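Aac(6')-Ih protein (Acinetobacter baumannii, PDB 4E8O) probably transfers an acetyl group from acetyl coenzyme A to the 6'-amino group of aminoglycoside antibiotics, as a resistance enzyme of the GNAT superfamily. Local coordinates at residues Thr59-Leu67 against Leu117-Phe128; Ala75-Arg84 against Pro95-Leu105. All blocks are in the same frame, centred on the assembly; numbering follows the deposited sequence.

Contact 1: residues Thr59-Leu67 against Leu117-Phe128; sequences TQAHRLQLL and LVQQVEIWAKQF
The W124 indole lies between L64 and F128. L64 CB sits over one face, 3.6 Å from the centroid of the six-membered ring and only 5° off its normal, a CH-pi contact. F128 CD2 lies over the opposite face, toward the rim. The carbonyl oxygens of A61 and H62 meet the indole at its edge; H62 O is 3.5 Å from W124 CH2. A61 O also lies at the edge of the F128 ring, 3.1 Å from F128 CZ. No hydrogen bond joins the two segments.

W124 CG is anti to the backbone N (chi1 172°), which sends the indole from the helix toward the strand. The L64 and W124 side chains run alongside one another, pointing opposite ways. L64 CD2 continues along the indole to V121, 4.3 Å from V121 CG2. Two residues on, L66 crosses Q120 at about a right angle, with L66 CD1 3.7 Å from Q120 CB. L66 CB meets L117 CD2 at 3.9 Å.

This is helix-on-sheet packing in the GNAT fold. Strand 63-67 and helix 117-127 run roughly antiparallel, at 150°, and their axes approach to 9.8 Å. The type I turn Q60-R63 leads into the strand. V121, W124 and F128 also touch strand 75-84. L66, L117 and Q120 reach I24 of strand 23-26, and V121 packs on F133 of strand 132-138.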
loop_
_atom_site.group_PDB
_atom_site.type_symbol
_atom_site.label_atom_id
_atom_site.label_comp_id
_atom_site.label_asym_id
_atom_site.label_seq_id
_atom_site.Cartn_x
_atom_site.Cartn_y
_atom_site.Cartn_z
ATOM N N THR B 59 -4.858 -17.594 12.173
ATOM C CA THR B 59 -5.962 -17.227 13.061
ATOM C C THR B 59 -6.741 -16.029 12.520
ATOM O O THR B 59 -7.754 -15.629 13.099
ATOM C CB THR B 59 -5.468 -16.859 14.474
ATOM O OG1 THR B 59 -4.761 -15.614 14.425
ATOM C CG2 THR B 59 -4.553 -17.941 15.026
ATOM N N GLN B 60 -6.265 -15.454 11.417
ATOM C CA GLN B 60 -6.822 -14.200 10.906
ATOM C C GLN B 60 -7.854 -14.399 9.790
ATOM O O GLN B 60 -7.592 -15.090 8.807
ATOM C CB GLN B 60 -5.692 -13.262 10.449
ATOM C CG GLN B 60 -4.842 -12.716 11.611
ATOM C CD GLN B 60 -3.596 -11.969 11.154
ATOM O OE1 GLN B 60 -3.149 -12.116 10.019
ATOM N NE2 GLN B 60 -3.028 -11.165 12.046
ATOM N N ALA B 61 -9.021 -13.781 9.954
ATOM C CA ALA B 61 -10.121 -13.913 9.000
ATOM C C ALA B 61 -9.861 -13.194 7.679
ATOM O O ALA B 61 -10.416 -13.569 6.648
ATOM C CB ALA B 61 -11.421 -13.418 9.627
ATOM N N HIS B 62 -9.027 -12.158 7.716
ATOM C CA HIS B 62 -8.718 -11.372 6.520
ATOM C C HIS B 62 -7.497 -11.908 5.772
ATOM O O HIS B 62 -6.985 -11.259 4.852
ATOM C CB HIS B 62 -8.488 -9.907 6.895
ATOM C CG HIS B 62 -7.253 -9.680 7.712
ATOM N ND1 HIS B 62 -7.178 -9.988 9.055
ATOM C CD2 HIS B 62 -6.043 -9.174 7.375
ATOM C CE1 HIS B 62 -5.975 -9.680 9.509
ATOM N NE2 HIS B 62 -5.268 -9.184 8.510
ATOM N N ARG B 63 -7.034 -13.090 6.165
ATOM C CA ARG B 63 -5.872 -13.704 5.534
ATOM C C ARG B 63 -6.196 -15.083 4.977
ATOM O O ARG B 63 -6.961 -15.848 5.580
ATOM C CB ARG B 63 -4.718 -13.817 6.538
ATOM C CG ARG B 63 -4.208 -12.484 7.064
ATOM C CD ARG B 63 -3.590 -11.647 5.960
ATOM N NE ARG B 63 -2.543 -12.373 5.245
ATOM C CZ ARG B 63 -1.308 -11.915 5.047
ATOM N NH1 ARG B 63 -0.953 -10.721 5.509
ATOM N NH2 ARG B 63 -0.427 -12.652 4.387
ATOM N N LEU B 64 -5.612 -15.400 3.825
ATOM C CA LEU B 64 -5.766 -16.727 3.240
ATOM C C LEU B 64 -4.393 -17.277 2.885
ATOM O O LEU B 64 -3.567 -16.575 2.287
ATOM C CB LEU B 64 -6.650 -16.682 1.986
ATOM C CG LEU B 64 -7.041 -18.054 1.418
ATOM C CD1 LEU B 64 -8.086 -18.729 2.297
ATOM C CD2 LEU B 64 -7.541 -17.959 -0.016
ATOM N N GLN B 65 -4.144 -18.526 3.261
ATOM C CA GLN B 65 -2.887 -19.174 2.913
ATOM C C GLN B 65 -3.161 -20.592 2.437
ATOM O O GLN B 65 -3.858 -21.361 3.109
ATOM C CB GLN B 65 -1.917 -19.155 4.102
ATOM C CG GLN B 65 -2.556 -19.472 5.450
ATOM C CD GLN B 65 -3.151 -18.250 6.128
ATOM O OE1 GLN B 65 -2.620 -17.141 6.020
ATOM N NE2 GLN B 65 -4.260 -18.447 6.834
ATOM N N LEU B 66 -2.631 -20.937 1.268
ATOM C CA LEU B 66 -2.937 -22.230 0.662
ATOM C C LEU B 66 -1.670 -23.020 0.346
ATOM O O LEU B 66 -0.592 -22.441 0.180
ATOM C CB LEU B 66 -3.755 -22.038 -0.620
ATOM C CG LEU B 66 -4.972 -21.116 -0.561
ATOM C CD1 LEU B 66 -5.591 -20.965 -1.936
ATOM C CD2 LEU B 66 -6.011 -21.638 0.410
ATOM N N LEU B 67 -1.813 -24.342 0.287
ATOM C CA LEU B 67 -0.767 -25.227 -0.211
ATOM C C LEU B 67 -1.357 -26.116 -1.298
ATOM O O LEU B 67 -2.538 -26.472 -1.248
ATOM C CB LEU B 67 -0.207 -26.104 0.915
ATOM C CG LEU B 67 0.875 -25.521 1.826
ATOM C CD1 LEU B 67 0.999 -26.325 3.111
ATOM C CD2 LEU B 67 2.207 -25.479 1.107
ATOM N N LEU B 117 -4.622 -21.725 -7.818
ATOM C CA LEU B 117 -4.440 -21.070 -6.526
ATOM C C LEU B 117 -5.078 -19.682 -6.535
ATOM O O LEU B 117 -5.797 -19.311 -5.604
ATOM C CB LEU B 117 -2.952 -20.982 -6.174
ATOM C CG LEU B 117 -2.258 -22.282 -5.755
ATOM C CD1 LEU B 117 -0.749 -22.149 -5.882
ATOM C CD2 LEU B 117 -2.628 -22.649 -4.333
ATOM N N VAL B 118 -4.814 -18.925 -7.596
ATOM C CA VAL B 118 -5.395 -17.598 -7.780
ATOM C C VAL B 118 -6.920 -17.661 -7.767
ATOM O O VAL B 118 -7.574 -16.841 -7.118
ATOM C CB VAL B 118 -4.903 -16.965 -9.097
ATOM C CG1 VAL B 118 -5.766 -15.772 -9.496
ATOM C CG2 VAL B 118 -3.442 -16.561 -8.973
ATOM N N GLN B 119 -7.478 -18.651 -8.463
ATOM C CA GLN B 119 -8.926 -18.826 -8.538
ATOM C C GLN B 119 -9.562 -19.074 -7.174
ATOM O O GLN B 119 -10.715 -18.712 -6.953
ATOM C CB GLN B 119 -9.286 -19.970 -9.498
ATOM C CG GLN B 119 -9.073 -19.634 -10.966
ATOM C CD GLN B 119 -9.559 -20.723 -11.903
ATOM O OE1 GLN B 119 -9.021 -20.900 -12.996
ATOM N NE2 GLN B 119 -10.594 -21.452 -11.487
ATOM N N GLN B 120 -8.815 -19.695 -6.265
ATOM C CA GLN B 120 -9.320 -19.950 -4.919
ATOM C C GLN B 120 -9.402 -18.665 -4.103
ATOM O O GLN B 120 -10.286 -18.519 -3.261
ATOM C CB GLN B 120 -8.457 -20.989 -4.197
ATOM C CG GLN B 120 -8.611 -22.406 -4.745
ATOM C CD GLN B 120 -10.026 -22.946 -4.602
ATOM O OE1 GLN B 120 -10.640 -22.845 -3.538
ATOM N NE2 GLN B 120 -10.552 -23.516 -5.682
ATOM N N VAL B 121 -8.487 -17.732 -4.355
ATOM C CA VAL B 121 -8.520 -16.433 -3.684
ATOM C C VAL B 121 -9.760 -15.638 -4.091
ATOM O O VAL B 121 -10.403 -15.005 -3.250
ATOM C CB VAL B 121 -7.274 -15.596 -4.007
ATOM C CG1 VAL B 121 -7.271 -14.303 -3.201
ATOM C CG2 VAL B 121 -6.022 -16.393 -3.716
ATOM N N GLU B 122 -10.087 -15.675 -5.382
ATOM C CA GLU B 122 -11.214 -14.917 -5.927
ATOM C C GLU B 122 -12.545 -15.380 -5.352
ATOM O O GLU B 122 -13.399 -14.560 -5.016
ATOM C CB GLU B 122 -11.237 -15.008 -7.461
ATOM C CG GLU B 122 -10.016 -14.386 -8.131
ATOM C CD GLU B 122 -10.120 -14.350 -9.646
ATOM O OE1 GLU B 122 -11.238 -14.533 -10.182
ATOM O OE2 GLU B 122 -9.081 -14.129 -10.302
ATOM N N ILE B 123 -12.718 -16.698 -5.256
ATOM C CA ILE B 123 -13.891 -17.278 -4.608
ATOM C C ILE B 123 -13.964 -16.761 -3.177
ATOM O O ILE B 123 -15.021 -16.337 -2.709
ATOM C CB ILE B 123 -13.815 -18.817 -4.589
ATOM C CG1 ILE B 123 -13.728 -19.362 -6.017
ATOM C CG2 ILE B 123 -15.009 -19.409 -3.854
ATOM C CD1 ILE B 123 -13.548 -20.869 -6.101
ATOM N N TRP B 124 -12.820 -16.783 -2.501
ATOM C CA TRP B 124 -12.702 -16.288 -1.134
ATOM C C TRP B 124 -12.905 -14.776 -1.044
ATOM O O TRP B 124 -13.614 -14.291 -0.165
ATOM C CB TRP B 124 -11.333 -16.677 -0.565
ATOM C CG TRP B 124 -11.024 -16.066 0.778
ATOM C CD1 TRP B 124 -11.616 -16.362 1.973
ATOM C CD2 TRP B 124 -10.029 -15.074 1.060
ATOM N NE1 TRP B 124 -11.058 -15.608 2.975
ATOM C CE2 TRP B 124 -10.080 -14.808 2.441
ATOM C CE3 TRP B 124 -9.103 -14.382 0.275
ATOM C CZ2 TRP B 124 -9.239 -13.877 3.056
ATOM C CZ3 TRP B 124 -8.268 -13.463 0.883
ATOM C CH2 TRP B 124 -8.338 -13.220 2.261
ATOM N N ALA B 125 -12.284 -14.034 -1.954
ATOM C CA ALA B 125 -12.379 -12.577 -1.941
ATOM C C ALA B 125 -13.797 -12.097 -2.235
ATOM O O ALA B 125 -14.214 -11.048 -1.744
ATOM C CB ALA B 125 -11.399 -11.977 -2.932
ATOM N N LYS B 126 -14.528 -12.860 -3.045
ATOM C CA LYS B 126 -15.917 -12.536 -3.371
ATOM C C LYS B 126 -16.789 -12.516 -2.124
ATOM O O LYS B 126 -17.750 -11.750 -2.045
ATOM C CB LYS B 126 -16.480 -13.552 -4.368
ATOM C CG LYS B 126 -16.516 -13.070 -5.806
ATOM C CD LYS B 126 -16.442 -14.245 -6.772
ATOM C CE LYS B 126 -16.741 -13.814 -8.202
ATOM N NZ LYS B 126 -15.939 -14.589 -9.199
ATOM N N GLN B 127 -16.456 -13.371 -1.159
ATOM C CA GLN B 127 -17.182 -13.425 0.106
ATOM C C GLN B 127 -17.037 -12.115 0.867
ATOM O O GLN B 127 -17.939 -11.711 1.594
ATOM C CB GLN B 127 -16.667 -14.572 0.979
ATOM C CG GLN B 127 -17.148 -15.957 0.581
ATOM C CD GLN B 127 -17.159 -16.906 1.764
ATOM O OE1 GLN B 127 -16.755 -16.538 2.869
ATOM N NE2 GLN B 127 -17.629 -18.131 1.542
ATOM N N PHE B 128 -15.895 -11.458 0.690
ATOM C CA PHE B 128 -15.611 -10.205 1.376
ATOM C C PHE B 128 -16.137 -8.993 0.608
ATOM O O PHE B 128 -15.781 -7.856 0.919
ATOM C CB PHE B 128 -14.103 -10.068 1.621
ATOM C CG PHE B 128 -13.610 -10.811 2.835
ATOM C CD1 PHE B 128 -13.643 -10.211 4.085
ATOM C CD2 PHE B 128 -13.102 -12.100 2.729
ATOM C CE1 PHE B 128 -13.189 -10.881 5.209
ATOM C CE2 PHE B 128 -12.644 -12.779 3.850
ATOM C CZ PHE B 128 -12.689 -12.165 5.091
#

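Contact 2: residues Ala75-Arg84 against Pro95-Leu105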
loop_
_atom_site.group_PDB
_atom_site.type_symbol
_atom_site.label_atom_id
_atom_site.label_comp_id
_atom_site.label_asym_id
_atom_site.label_seq_id
_atom_site.Cartn_x
_atom_site.Cartn_y
_atom_site.Cartn_z
ATOM N N ALA B 75 4.329 -31.020 -0.855
ATOM C CA ALA B 75 3.892 -29.641 -1.029
ATOM C C ALA B 75 4.740 -28.996 -2.116
ATOM O O ALA B 75 5.958 -28.861 -1.960
ATOM C CB ALA B 75 4.015 -28.870 0.271
ATOM N N ILE B 76 4.100 -28.605 -3.217
ATOM C CA ILE B 76 4.830 -28.101 -4.378
ATOM C C ILE B 76 4.536 -26.639 -4.712
ATOM O O ILE B 76 5.179 -26.063 -5.591
ATOM C CB ILE B 76 4.631 -29.006 -5.634
ATOM C CG1 ILE B 76 3.145 -29.241 -5.936
ATOM C CG2 ILE B 76 5.348 -30.334 -5.453
ATOM C CD1 ILE B 76 2.486 -28.156 -6.783
ATOM N N ALA B 77 3.565 -26.047 -4.018
ATOM C CA ALA B 77 3.201 -24.648 -4.238
ATOM C C ALA B 77 2.488 -24.047 -3.031
ATOM O O ALA B 77 1.850 -24.767 -2.259
ATOM C CB ALA B 77 2.333 -24.510 -5.481
ATOM N N MET B 78 2.591 -22.728 -2.879
ATOM C CA MET B 78 1.909 -22.009 -1.804
ATOM C C MET B 78 1.445 -20.643 -2.285
ATOM O O MET B 78 2.021 -20.082 -3.217
ATOM C CB MET B 78 2.835 -21.815 -0.602
ATOM C CG MET B 78 4.136 -21.105 -0.940
ATOM S SD MET B 78 4.830 -20.162 0.439
ATOM C CE MET B 78 3.958 -18.610 0.246
ATOM N N LEU B 79 0.410 -20.114 -1.638
ATOM C CA LEU B 79 -0.074 -18.766 -1.906
ATOM C C LEU B 79 -0.488 -18.122 -0.590
ATOM O O LEU B 79 -1.011 -18.796 0.305
ATOM C CB LEU B 79 -1.271 -18.804 -2.863
ATOM C CG LEU B 79 -1.968 -17.477 -3.191
ATOM C CD1 LEU B 79 -2.551 -17.513 -4.588
ATOM C CD2 LEU B 79 -3.068 -17.171 -2.190
ATOM N N GLU B 80 -0.262 -16.819 -0.474
ATOM C CA GLU B 80 -0.779 -16.061 0.653
ATOM C C GLU B 80 -1.496 -14.833 0.112
ATOM O O GLU B 80 -1.020 -14.189 -0.820
ATOM C CB GLU B 80 0.356 -15.669 1.614
ATOM C CG GLU B 80 1.130 -16.873 2.155
ATOM C CD GLU B 80 2.203 -16.508 3.166
ATOM O OE1 GLU B 80 2.143 -15.404 3.758
ATOM O OE2 GLU B 80 3.115 -17.339 3.378
ATOM N N ALA B 81 -2.647 -14.506 0.686
ATOM C CA ALA B 81 -3.386 -13.336 0.231
ATOM C C ALA B 81 -4.039 -12.670 1.419
ATOM O O ALA B 81 -4.161 -13.274 2.487
ATOM C CB ALA B 81 -4.429 -13.721 -0.813
ATOM N N SER B 82 -4.458 -11.421 1.235
ATOM C CA SER B 82 -5.129 -10.690 2.299
ATOM C C SER B 82 -6.270 -9.863 1.738
ATOM O O SER B 82 -6.357 -9.643 0.525
ATOM C CB SER B 82 -4.148 -9.766 3.012
ATOM O OG SER B 82 -3.590 -8.824 2.111
ATOM N N ILE B 83 -7.155 -9.419 2.627
ATOM C CA ILE B 83 -8.149 -8.418 2.280
ATOM C C ILE B 83 -7.640 -7.087 2.824
ATOM O O ILE B 83 -7.299 -6.993 4.005
ATOM C CB ILE B 83 -9.523 -8.725 2.905
ATOM C CG1 ILE B 83 -9.983 -10.146 2.551
ATOM C CG2 ILE B 83 -10.542 -7.688 2.457
ATOM C CD1 ILE B 83 -10.186 -10.392 1.059
ATOM N N ARG B 84 -7.576 -6.068 1.968
ATOM C CA ARG B 84 -7.036 -4.762 2.356
ATOM C C ARG B 84 -8.144 -3.726 2.411
ATOM O O ARG B 84 -8.942 -3.627 1.478
ATOM C CB ARG B 84 -5.983 -4.293 1.350
ATOM C CG ARG B 84 -4.795 -5.218 1.182
ATOM C CD ARG B 84 -4.021 -5.371 2.475
ATOM N NE ARG B 84 -2.703 -5.964 2.250
ATOM C CZ ARG B 84 -1.612 -5.261 1.954
ATOM N NH1 ARG B 84 -1.678 -3.937 1.846
ATOM N NH2 ARG B 84 -0.454 -5.880 1.772
ATOM N N PRO B 95 -13.143 -2.712 0.161
ATOM C CA PRO B 95 -11.839 -3.388 0.221
ATOM C C PRO B 95 -11.458 -4.091 -1.082
ATOM O O PRO B 95 -12.280 -4.171 -1.997
ATOM C CB PRO B 95 -12.040 -4.425 1.334
ATOM C CG PRO B 95 -13.501 -4.742 1.287
ATOM C CD PRO B 95 -14.190 -3.459 0.887
ATOM N N VAL B 96 -10.214 -4.561 -1.165
ATOM C CA VAL B 96 -9.738 -5.336 -2.308
ATOM C C VAL B 96 -8.951 -6.543 -1.807
ATOM O O VAL B 96 -8.397 -6.513 -0.706
ATOM C CB VAL B 96 -8.807 -4.503 -3.231
ATOM C CG1 VAL B 96 -9.538 -3.309 -3.815
ATOM C CG2 VAL B 96 -7.561 -4.045 -2.472
ATOM N N ALA B 97 -8.890 -7.604 -2.608
ATOM C CA ALA B 97 -8.023 -8.730 -2.276
ATOM C C ALA B 97 -6.612 -8.334 -2.674
ATOM O O ALA B 97 -6.435 -7.503 -3.559
ATOM C CB ALA B 97 -8.451 -9.973 -3.016
ATOM N N PHE B 98 -5.604 -8.906 -2.025
ATOM C CA PHE B 98 -4.228 -8.577 -2.382
ATOM C C PHE B 98 -3.346 -9.812 -2.321
ATOM O O PHE B 98 -3.386 -10.554 -1.336
ATOM C CB PHE B 98 -3.685 -7.465 -1.473
ATOM C CG PHE B 98 -2.327 -6.948 -1.880
ATOM C CD1 PHE B 98 -2.207 -5.843 -2.712
ATOM C CD2 PHE B 98 -1.172 -7.553 -1.410
ATOM C CE1 PHE B 98 -0.959 -5.362 -3.081
ATOM C CE2 PHE B 98 0.081 -7.080 -1.771
ATOM C CZ PHE B 98 0.188 -5.982 -2.608
ATOM N N LEU B 99 -2.562 -10.034 -3.375
ATOM C CA LEU B 99 -1.665 -11.185 -3.441
ATOM C C LEU B 99 -0.381 -10.880 -2.688
ATOM O O LEU B 99 0.414 -10.038 -3.116
ATOM C CB LEU B 99 -1.342 -11.543 -4.899
ATOM C CG LEU B 99 -0.565 -12.844 -5.087
ATOM C CD1 LEU B 99 -1.408 -14.002 -4.605
ATOM C CD2 LEU B 99 -0.147 -13.053 -6.537
ATOM N N GLU B 100 -0.179 -11.557 -1.562
ATOM C CA GLU B 100 0.996 -11.305 -0.746
ATOM C C GLU B 100 2.177 -12.111 -1.254
ATOM O O GLU B 100 3.311 -11.636 -1.229
ATOM C CB GLU B 100 0.715 -11.641 0.718
ATOM C CG GLU B 100 -0.474 -10.894 1.311
ATOM C CD GLU B 100 -0.129 -9.489 1.748
ATOM O OE1 GLU B 100 1.061 -9.120 1.694
ATOM O OE2 GLU B 100 -1.050 -8.746 2.157
ATOM N N GLY B 101 1.911 -13.327 -1.721
ATOM C CA GLY B 101 2.976 -14.177 -2.208
ATOM C C GLY B 101 2.462 -15.428 -2.878
ATOM O O GLY B 101 1.466 -16.016 -2.452
ATOM N N ILE B 102 3.149 -15.833 -3.938
ATOM C CA ILE B 102 2.847 -17.090 -4.593
ATOM C C ILE B 102 4.165 -17.742 -4.983
ATOM O O ILE B 102 5.109 -17.059 -5.393
ATOM C CB ILE B 102 1.933 -16.879 -5.819
ATOM C CG1 ILE B 102 1.537 -18.222 -6.439
ATOM C CG2 ILE B 102 2.588 -15.937 -6.827
ATOM C CD1 ILE B 102 0.581 -18.099 -7.610
ATOM N N PHE B 103 4.249 -19.055 -4.821
ATOM C CA PHE B 103 5.450 -19.771 -5.209
ATOM C C PHE B 103 5.104 -21.170 -5.671
ATOM O O PHE B 103 4.446 -21.917 -4.954
ATOM C CB PHE B 103 6.442 -19.853 -4.050
ATOM C CG PHE B 103 7.596 -20.771 -4.317
ATOM C CD1 PHE B 103 8.657 -20.359 -5.109
ATOM C CD2 PHE B 103 7.615 -22.053 -3.790
ATOM C CE1 PHE B 103 9.719 -21.209 -5.368
ATOM C CE2 PHE B 103 8.668 -22.904 -4.041
ATOM C CZ PHE B 103 9.726 -22.482 -4.831
ATOM N N VAL B 104 5.550 -21.514 -6.873
ATOM C CA VAL B 104 5.395 -22.859 -7.402
ATOM C C VAL B 104 6.782 -23.384 -7.743
ATOM O O VAL B 104 7.598 -22.654 -8.312
ATOM C CB VAL B 104 4.530 -22.864 -8.676
ATOM C CG1 VAL B 104 4.305 -24.286 -9.163
ATOM C CG2 VAL B 104 3.198 -22.171 -8.424
ATOM N N LEU B 105 7.062 -24.633 -7.375
ATOM C CA LEU B 105 8.305 -25.283 -7.787
ATOM C C LEU B 105 8.364 -25.328 -9.309
ATOM O O LEU B 105 7.355 -25.619 -9.953
ATOM C CB LEU B 105 8.398 -26.693 -7.203
ATOM C CG LEU B 105 8.634 -26.751 -5.694
ATOM C CD1 LEU B 105 8.576 -28.180 -5.180
ATOM C CD2 LEU B 105 9.970 -26.129 -5.372
#
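Strands 75-84 and 96-104 pair antiparallel. Their axes approach to 4.5 Å, and their directions differ by 157°. M78 with F103, S82 with F98 and R84 with V96 are hydrogen-bonded pairs, each joined by two backbone bonds. A classic beta bulge interrupts the register between E80 and A81. E80 O accepts from both E100 N (2.9 Å) and G101 N (3.2 Å), which reach it from the same face of its carbonyl plane.

The two strands form a beta hairpin at the centre of the GNAT fold. GNAT enzymes commonly have a bulge in the strand that leads into the acetyl-CoA-binding loop, near where it parts from the next parallel strand; this bulge is consistent with that feature.

The bulge turns E100 toward strand 75-84, where its OE2 accepts three bonds. S82 OG donates to E100 OE2 at 2.5 Å, on the anti lone pair. R84 grips the same oxygen side-on through two nitrogens, NH2 at 3.0 Å and NE at 3.2 Å from E100 OE2. R84 NE also donates to S82 OG. Both partners lie close to the guanidinium plane, which probably limits its rotation. The F98 ring lies over one face of that group, a cation-pi contact with R84 CZ 4.4 Å from the ring centroid and the planes 34° apart. F98 CG stands anti to the backbone N (chi1 -173°), which lays the ring against the guanidinium face.

On the face that includes A77, L79 and I83, the contacts are apolar. L79 CD1 meets L99 CD1 at 3.7 Å, and V121 of helix 113-127 packs on L79. E80, on the other face, forms a salt bridge with R39 and a hydrogen bond with W35.

After strand 23-26 and two helices, the chain passes through 59-67, which leads into an inner strand of the sheet. It then turns back as 75-84 and returns as 95-105. Contact 2 closes this short hairpin, with ten residues between its segments. The chain next enters helix 113-127, which comes back over strand 63-69, so contact 1 closes a longer loop of 49 residues. Contact 2 is nested inside that loop, and the two do not cross. They share the sheet: L64 and L66 probably hydrogen-bond to A81 and L79, and V121 packs on L79. Together they tie three neighbouring strands to one helix of the acetyltransferase domain.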